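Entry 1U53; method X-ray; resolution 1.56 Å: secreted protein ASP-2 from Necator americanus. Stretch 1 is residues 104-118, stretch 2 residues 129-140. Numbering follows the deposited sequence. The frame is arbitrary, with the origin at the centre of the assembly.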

ATOM      1  N   ALA A 104       8.486   4.354  -4.577  1.00 11.42           N
ATOM      2  CA  ALA A 104       7.292   3.588  -4.976  1.00  9.64           C
ATOM      3  C   ALA A 104       6.101   3.985  -4.149  1.00  9.89           C
ATOM      4  O   ALA A 104       5.001   4.211  -4.655  1.00 11.38           O
ATOM      5  CB  ALA A 104       7.542   2.099  -4.818  1.00  9.30           C
ATOM      6  N   SER A 105       6.333   4.128  -2.844  1.00  9.84           N
ATOM      7  CA  SER A 105       5.230   4.406  -1.930  1.00  9.34           C
ATOM      8  C   SER A 105       4.701   5.793  -2.232  1.00 11.27           C
ATOM      9  O   SER A 105       3.488   5.997  -2.237  1.00 12.37           O
ATOM     10  CB  SER A 105       5.703   4.295  -0.471  1.00  9.95           C
ATOM     11  OG  SER A 105       6.204   2.955  -0.190  1.00 10.25           O
ATOM     12  N   LYS A 106       5.584   6.753  -2.514  1.00 11.24           N
ATOM     13  CA  LYS A 106       5.133   8.108  -2.906  1.00 12.52           C
ATOM     14  C   LYS A 106       4.349   8.096  -4.218  1.00 11.62           C
ATOM     15  O   LYS A 106       3.366   8.816  -4.343  1.00 13.09           O
ATOM     16  CB  LYS A 106       6.325   9.070  -3.054  1.00 13.32           C
ATOM     17  CG  LYS A 106       7.003   9.422  -1.737  1.00 16.08           C
ATOM     18  CD  LYS A 106       8.244  10.237  -2.109  1.00 20.43           C
ATOM     19  CE  LYS A 106       8.764  11.085  -1.011  1.00 22.24           C
ATOM     20  NZ  LYS A 106      10.022  11.811  -1.492  1.00 24.05           N
ATOM     21  N   ALA A 107       4.797   7.328  -5.225  1.00 11.50           N
ATOM     22  CA  ALA A 107       4.138   7.311  -6.545  1.00 11.45           C
ATOM     23  C   ALA A 107       2.735   6.731  -6.435  1.00 13.35           C
ATOM     24  O   ALA A 107       1.795   7.181  -7.094  1.00 14.76           O
ATOM     25  CB  ALA A 107       4.953   6.467  -7.539  1.00 12.90           C
ATOM     26  N   TRP A 108       2.622   5.687  -5.622  1.00 12.14           N
ATOM     27  CA  TRP A 108       1.315   5.037  -5.429  1.00 10.96           C
ATOM     28  C   TRP A 108       0.382   5.967  -4.689  1.00 10.97           C
ATOM     29  O   TRP A 108      -0.771   6.178  -5.091  1.00 11.76           O
ATOM     30  CB  TRP A 108       1.456   3.724  -4.660  1.00 11.77           C
ATOM     31  CG  TRP A 108       2.271   2.671  -5.424  1.00 10.64           C
ATOM     32  CD1 TRP A 108       2.384   2.530  -6.787  1.00  9.94           C
ATOM     33  CD2 TRP A 108       3.044   1.622  -4.839  1.00  9.58           C
ATOM     34  NE1 TRP A 108       3.233   1.467  -7.083  1.00 10.66           N
ATOM     35  CE2 TRP A 108       3.659   0.914  -5.898  1.00  9.39           C
ATOM     36  CE3 TRP A 108       3.326   1.245  -3.497  1.00 10.68           C
ATOM     37  CZ2 TRP A 108       4.469  -0.193  -5.673  1.00  9.33           C
ATOM     38  CZ3 TRP A 108       4.150   0.145  -3.279  1.00 10.77           C
ATOM     39  CH2 TRP A 108       4.736  -0.544  -4.381  1.00 10.03           C
ATOM     40  N   PHE A 109       0.857   6.479  -3.562  1.00 10.32           N
ATOM     41  CA  PHE A 109       0.008   7.325  -2.731  1.00 10.52           C
ATOM     42  C   PHE A 109      -0.346   8.609  -3.449  1.00 12.07           C
ATOM     43  O   PHE A 109      -1.418   9.163  -3.221  1.00 12.94           O
ATOM     44  CB  PHE A 109       0.715   7.617  -1.425  1.00 10.82           C
ATOM     45  CG  PHE A 109      -0.169   8.337  -0.447  1.00 10.50           C
ATOM     46  CD1 PHE A 109      -1.059   7.612   0.358  1.00 10.26           C
ATOM     47  CD2 PHE A 109      -0.123   9.718  -0.351  1.00 11.36           C
ATOM     48  CE1 PHE A 109      -1.876   8.275   1.263  1.00 13.22           C
ATOM     49  CE2 PHE A 109      -0.970  10.385   0.539  1.00 10.37           C
ATOM     50  CZ  PHE A 109      -1.830   9.673   1.341  1.00 10.52           C
ATOM     51  N   GLY A 110       0.530   9.056  -4.348  1.00 13.22           N
ATOM     52  CA  GLY A 110       0.335  10.346  -5.021  1.00 14.14           C
ATOM     53  C   GLY A 110      -0.873  10.419  -5.936  1.00 14.13           C
ATOM     54  O   GLY A 110      -1.301  11.517  -6.276  1.00 15.77           O
ATOM     55  N   GLU A 111      -1.455   9.259  -6.267  1.00 11.76           N
ATOM     56  CA  GLU A 111      -2.712   9.168  -7.047  1.00 11.93           C
ATOM     57  C   GLU A 111      -3.842   9.978  -6.390  1.00 13.30           C
ATOM     58  O   GLU A 111      -4.675  10.555  -7.097  1.00 14.12           O
ATOM     59  CB  GLU A 111      -3.086   7.690  -7.235  1.00 12.43           C
ATOM     60  CG  GLU A 111      -2.064   7.029  -8.160  1.00 12.74           C
ATOM     61  CD  GLU A 111      -2.299   5.568  -8.411  1.00 16.12           C
ATOM     62  OE1 GLU A 111      -3.103   4.958  -7.667  1.00 16.05           O
ATOM     63  OE2 GLU A 111      -1.657   5.041  -9.384  1.00 14.93           O
ATOM     64  N   LEU A 112      -3.884  10.015  -5.048  1.00 11.68           N
ATOM     65  CA  LEU A 112      -4.983  10.731  -4.375  1.00 10.96           C
ATOM     66  C   LEU A 112      -4.888  12.227  -4.708  1.00 11.78           C
ATOM     67  O   LEU A 112      -5.874  12.816  -5.147  1.00 12.90           O
ATOM     68  CB  LEU A 112      -4.881  10.533  -2.848  1.00 11.17           C
ATOM     69  CG  LEU A 112      -5.839  11.396  -1.992  1.00 12.88           C
ATOM     70  CD1 LEU A 112      -7.316  11.066  -2.289  1.00 12.03           C
ATOM     71  CD2 LEU A 112      -5.462  11.202  -0.496  1.00 11.60           C
ATOM     72  N   ALA A 113      -3.718  12.816  -4.530  1.00 13.97           N
ATOM     73  CA  ALA A 113      -3.555  14.259  -4.804  1.00 14.23           C
ATOM     74  C   ALA A 113      -3.600  14.607  -6.285  1.00 16.76           C
ATOM     75  O   ALA A 113      -4.133  15.670  -6.657  1.00 17.24           O
ATOM     76  CB  ALA A 113      -2.260  14.776  -4.215  1.00 15.03           C
ATOM     77  N   GLU A 114      -3.016  13.766  -7.127  1.00 16.30           N
ATOM     78  CA  GLU A 114      -3.008  14.080  -8.570  1.00 17.65           C
ATOM     79  C   GLU A 114      -4.281  13.812  -9.338  1.00 18.42           C
ATOM     80  O   GLU A 114      -4.686  14.663 -10.177  1.00 20.63           O
ATOM     81  CB  GLU A 114      -1.867  13.354  -9.274  1.00 19.70           C
ATOM     82  CG  GLU A 114      -1.707  13.849 -10.734  1.00 22.70           C
ATOM     83  CD  GLU A 114      -0.754  13.003 -11.569  1.00 24.54           C
ATOM     84  OE1 GLU A 114      -0.064  12.120 -11.010  1.00 26.65           O
ATOM     85  OE2 GLU A 114      -0.696  13.237 -12.814  1.00 28.90           O
ATOM     86  N   LYS A 115      -4.877  12.637  -9.133  1.00 14.27           N
ATOM     87  CA  LYS A 115      -6.068  12.207  -9.869  1.00 14.58           C
ATOM     88  C   LYS A 115      -7.366  12.511  -9.122  1.00 15.24           C
ATOM     89  O   LYS A 115      -8.413  12.689  -9.771  1.00 19.28           O
ATOM     90  CB  LYS A 115      -6.017  10.718 -10.205  1.00 14.83           C
ATOM     91  CG  LYS A 115      -4.698  10.343 -10.965  1.00 17.66           C
ATOM     92  CD  LYS A 115      -4.428  11.268 -12.120  1.00 23.73           C
ATOM     93  CE  LYS A 115      -3.510  10.607 -13.167  1.00 26.81           C
ATOM     94  NZ  LYS A 115      -3.077  11.601 -14.212  1.00 30.22           N
ATOM     95  N   GLY A 116      -7.347  12.507  -7.779  1.00 13.24           N
ATOM     96  CA  GLY A 116      -8.566  12.751  -7.016  1.00 14.93           C
ATOM     97  C   GLY A 116      -9.372  11.481  -6.778  1.00 15.35           C
ATOM     98  O   GLY A 116      -9.448  10.596  -7.650  1.00 15.61           O
ATOM     99  N   VAL A 117      -9.957  11.363  -5.589  1.00 13.30           N
ATOM    100  CA  VAL A 117     -10.842  10.252  -5.313  1.00 13.07           C
ATOM    101  C   VAL A 117     -12.239  10.792  -4.980  1.00 14.25           C
ATOM    102  O   VAL A 117     -13.235  10.411  -5.620  1.00 16.60           O
ATOM    103  CB  VAL A 117     -10.301   9.460  -4.114  1.00 13.91           C
ATOM    104  CG1 VAL A 117     -11.339   8.493  -3.590  1.00 14.26           C
ATOM    105  CG2 VAL A 117      -9.015   8.725  -4.558  1.00 13.23           C
ATOM    106  N   GLY A 118     -12.296  11.693  -4.006  1.00 15.24           N
ATOM    107  CA  GLY A 118     -13.606  12.260  -3.597  1.00 13.16           C
ATOM    108  C   GLY A 118     -14.162  11.676  -2.332  1.00 14.20           C
ATOM    109  O   GLY A 118     -13.520  10.826  -1.676  1.00 13.39           O
ATOM    110  N   SER A 129     -11.133   3.904 -12.939  1.00 30.94           N
ATOM    111  CA  SER A 129     -10.661   4.432 -14.214  1.00 31.57           C
ATOM    112  C   SER A 129      -9.971   5.785 -14.043  1.00 31.13           C
ATOM    113  O   SER A 129      -9.344   6.284 -14.980  1.00 31.42           O
ATOM    114  CB  SER A 129     -11.810   4.515 -15.232  1.00 33.37           C
ATOM    115  OG  SER A 129     -12.740   5.522 -14.878  1.00 35.95           O
ATOM    116  N   ARG A 130     -10.072   6.393 -12.857  1.00 29.52           N
ATOM    117  CA  ARG A 130      -9.351   7.641 -12.612  1.00 29.62           C
ATOM    118  C   ARG A 130      -7.852   7.378 -12.419  1.00 26.85           C
ATOM    119  O   ARG A 130      -7.045   8.318 -12.386  1.00 28.64           O
ATOM    120  CB  ARG A 130      -9.894   8.401 -11.397  1.00 29.66           C
ATOM    121  CG  ARG A 130     -11.206   9.172 -11.610  1.00 31.10           C
ATOM    122  CD  ARG A 130     -11.412  10.167 -10.453  1.00 32.72           C
ATOM    123  NE  ARG A 130     -10.996  11.531 -10.800  1.00 35.80           N
ATOM    124  CZ  ARG A 130     -11.184  12.587 -10.008  1.00 37.27           C
ATOM    125  NH1 ARG A 130     -11.750  12.423  -8.829  1.00 38.50           N
ATOM    126  NH2 ARG A 130     -10.791  13.802 -10.375  1.00 38.39           N
ATOM    127  N   GLY A 131      -7.503   6.109 -12.296  1.00 25.19           N
ATOM    128  CA  GLY A 131      -6.116   5.682 -12.065  1.00 22.59           C
ATOM    129  C   GLY A 131      -5.709   5.842 -10.614  1.00 20.59           C
ATOM    130  O   GLY A 131      -4.640   6.372 -10.317  1.00 20.31           O
ATOM    131  N   VAL A 132      -6.574   5.405  -9.702  1.00 16.92           N
ATOM    132  CA  VAL A 132      -6.273   5.545  -8.274  1.00 14.94           C
ATOM    133  C   VAL A 132      -6.059   4.229  -7.548  1.00 14.66           C
ATOM    134  O   VAL A 132      -6.017   4.194  -6.327  1.00 13.18           O
ATOM    135  CB  VAL A 132      -7.330   6.379  -7.540  1.00 15.97           C
ATOM    136  CG1 VAL A 132      -7.253   7.863  -7.990  1.00 14.96           C
ATOM    137  CG2 VAL A 132      -8.689   5.777  -7.768  1.00 16.76           C
ATOM    138  N   GLY A 133      -5.947   3.135  -8.301  1.00 13.98           N
ATOM    139  CA  GLY A 133      -5.981   1.828  -7.688  1.00 12.98           C
ATOM    140  C   GLY A 133      -4.741   1.455  -6.884  1.00 13.24           C
ATOM    141  O   GLY A 133      -4.779   0.543  -6.054  1.00 13.37           O
ATOM    142  N   HIS A 134      -3.639   2.164  -7.090  1.00 12.18           N
ATOM    143  CA  HIS A 134      -2.484   1.881  -6.229  1.00 12.24           C
ATOM    144  C   HIS A 134      -2.698   2.554  -4.873  1.00 11.22           C
ATOM    145  O   HIS A 134      -2.424   1.970  -3.834  1.00 10.25           O
ATOM    146  CB  HIS A 134      -1.171   2.365  -6.849  1.00 16.15           C
ATOM    147  CG  HIS A 134      -0.892   1.798  -8.204  1.00 19.06           C
ATOM    148  ND1 HIS A 134      -1.076   2.530  -9.362  1.00 21.70           N
ATOM    149  CD2 HIS A 134      -0.441   0.583  -8.590  1.00 21.59           C
ATOM    150  CE1 HIS A 134      -0.746   1.781 -10.405  1.00 22.84           C
ATOM    151  NE2 HIS A 134      -0.373   0.592  -9.964  1.00 22.89           N
ATOM    152  N   TYR A 135      -3.132   3.816  -4.860  1.00 10.06           N
ATOM    153  CA  TYR A 135      -3.529   4.466  -3.616  1.00  9.48           C
ATOM    154  C   TYR A 135      -4.581   3.705  -2.830  1.00 10.57           C
ATOM    155  O   TYR A 135      -4.411   3.499  -1.612  1.00  9.78           O
ATOM    156  CB  TYR A 135      -4.025   5.911  -3.915  1.00 10.48           C
ATOM    157  CG  TYR A 135      -4.810   6.510  -2.759  1.00  9.37           C
ATOM    158  CD1 TYR A 135      -4.168   6.997  -1.643  1.00 10.53           C
ATOM    159  CD2 TYR A 135      -6.207   6.525  -2.777  1.00 10.54           C
ATOM    160  CE1 TYR A 135      -4.873   7.535  -0.582  1.00  8.90           C
ATOM    161  CE2 TYR A 135      -6.924   7.056  -1.713  1.00 11.07           C
ATOM    162  CZ  TYR A 135      -6.248   7.534  -0.628  1.00 10.40           C
ATOM    163  OH  TYR A 135      -6.945   8.051   0.422  1.00 11.59           O
ATOM    164  N   THR A 136      -5.652   3.284  -3.496  1.00 11.07           N
ATOM    165  CA  THR A 136      -6.763   2.663  -2.751  1.00 11.76           C
ATOM    166  C   THR A 136      -6.296   1.354  -2.102  1.00 10.43           C
ATOM    167  O   THR A 136      -6.789   0.967  -1.051  1.00 10.88           O
ATOM    168  CB  THR A 136      -8.000   2.407  -3.651  1.00 11.37           C
ATOM    169  OG1 THR A 136      -7.607   1.592  -4.767  1.00 13.10           O
ATOM    170  CG2 THR A 136      -8.538   3.697  -4.159  1.00 10.52           C
ATOM    171  N   GLN A 137      -5.349   0.647  -2.738  1.00 11.90           N
ATOM    172  CA  GLN A 137      -4.810  -0.526  -2.068  1.00 11.21           C
ATOM    173  C   GLN A 137      -3.944  -0.148  -0.836  1.00 10.97           C
ATOM    174  O   GLN A 137      -4.001  -0.801   0.192  1.00 11.80           O
ATOM    175  CB  GLN A 137      -4.068  -1.448  -3.063  1.00 11.64           C
ATOM    176  CG  GLN A 137      -3.412  -2.652  -2.409  1.00 11.10           C
ATOM    177  CD  GLN A 137      -4.405  -3.627  -1.707  1.00 12.61           C
ATOM    178  OE1 GLN A 137      -4.707  -3.499  -0.484  1.00 15.44           O
ATOM    179  NE2 GLN A 137      -4.850  -4.634  -2.448  1.00 11.44           N
ATOM    180  N   MET A 138      -3.169   0.942  -0.932  1.00  9.10           N
ATOM    181  CA  MET A 138      -2.330   1.288   0.200  1.00  9.67           C
ATOM    182  C   MET A 138      -3.199   1.596   1.421  1.00 11.33           C
ATOM    183  O   MET A 138      -2.781   1.324   2.538  1.00 12.24           O
ATOM    184  CB  MET A 138      -1.490   2.538  -0.095  1.00 11.41           C
ATOM    185  CG  MET A 138      -0.305   2.222  -0.978  1.00 10.56           C
ATOM    186  SD  MET A 138       0.737   3.706  -1.229  1.00 12.20           S
ATOM    187  CE  MET A 138       1.572   3.722   0.378  1.00 10.62           C
ATOM    188  N   VAL A 139      -4.355   2.255   1.224  1.00 10.44           N
ATOM    189  CA  VAL A 139      -5.188   2.648   2.361  1.00  9.93           C
ATOM    190  C   VAL A 139      -6.464   1.813   2.539  1.00 10.36           C
ATOM    191  O   VAL A 139      -7.412   2.267   3.179  1.00 11.07           O
ATOM    192  CB  VAL A 139      -5.553   4.164   2.323  1.00 10.18           C
ATOM    193  CG1 VAL A 139      -4.237   5.056   2.276  1.00 11.86           C
ATOM    194  CG2 VAL A 139      -6.470   4.500   1.106  1.00 11.18           C
ATOM    195  N   TRP A 140      -6.477   0.598   1.971  1.00 10.58           N
ATOM    196  CA  TRP A 140      -7.624  -0.292   2.123  1.00 10.19           C
ATOM    197  C   TRP A 140      -7.743  -0.728   3.596  1.00 11.52           C
ATOM    198  O   TRP A 140      -6.812  -1.286   4.166  1.00 11.37           O
ATOM    199  CB  TRP A 140      -7.424  -1.509   1.219  1.00 11.56           C
ATOM    200  CG  TRP A 140      -8.706  -2.272   0.988  1.00 11.31           C
ATOM    201  CD1 TRP A 140      -9.136  -3.392   1.619  1.00 12.56           C
ATOM    202  CD2 TRP A 140      -9.686  -1.953  -0.006  1.00 13.13           C
ATOM    203  NE1 TRP A 140     -10.351  -3.811   1.062  1.00 14.26           N
ATOM    204  CE2 TRP A 140     -10.719  -2.920   0.094  1.00 13.00           C
ATOM    205  CE3 TRP A 140      -9.805  -0.926  -0.948  1.00 12.64           C
ATOM    206  CZ2 TRP A 140     -11.852  -2.882  -0.736  1.00 14.42           C
ATOM    207  CZ3 TRP A 140     -10.917  -0.879  -1.764  1.00 13.24           C
ATOM    208  CH2 TRP A 140     -11.937  -1.857  -1.653  1.00 12.17           C
TER

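Stretch 1 is helical over 104-109 and again over 111-115. Stretch 2 carries one helix, 133-138. The axis of helix 133-138 passes 8.2 Å from that of helix 104-109, and their directions differ by 108°. Against helix 111-115 the closest approach is 9.4 Å and the angle 143°, so those two run closer to antiparallel. The backbones come nearest where F109 CA lies 4.6 Å from Y135 CA and W108 CA lies 5.0 Å from H134 CA. G116 follows the second helix with positive phi. An ideal CB there would be jammed against the carbonyl O of K115 and would lie 2.9 Å from R130 NH1, so the site suits glycine on both counts. G131 also has positive phi, just before V132 at the N-cap position.

E111 is the polar centre of the contact. Its CA-to-CB bond points toward stretch 2, and its carboxylate reaches the first turn of helix 133-138. Y135 N donates to E111 OE1 at 3.0 Å, with a nearly straight angle of 166°. H134 N donates to the same E111 OE1 at 2.9 Å, but its angle of 130° makes the bond weak. The amides at the start of a helix have no carbonyl of a preceding turn to bind, and this carboxylate oxygen serves two of them. The other oxygen takes the H134 side chain: H134 ND1 donates to E111 OE2 at 2.6 Å and 169°. Both carboxylate oxygens are therefore engaged by stretch 2.

The H134 ring also lies beside W108. The five-membered ring of W108 and the imidazole are inclined by only 19°, but they are slid apart and barely overlap. M138 SD sits at the edge of the W108 ring, 3.5 Å from W108 CB. The same sulfur is 3.9 Å from F109 CB, so M138 packs against two neighbouring residues of the helix.

Y135 has the largest area covered by the opposite stretch. L112 CB lies over one face of its ring, 11° off the normal, in a CH-pi contact. The edge of Y135 points toward the face of F109 in an offset edge-to-face pair, with Y135 CE1 3.6 Å from F109 CE1. V117 CG2 approaches Y135 CE2 at 3.9 Å and V132 CG1 at 4.0 Å. This extends the apolar packing beyond helix 111-115. K115 CB adds to it, 3.8 Å from V132 CG1, while K115 NZ turns back to form a salt bridge with E114 OE2 at 3.2 Å.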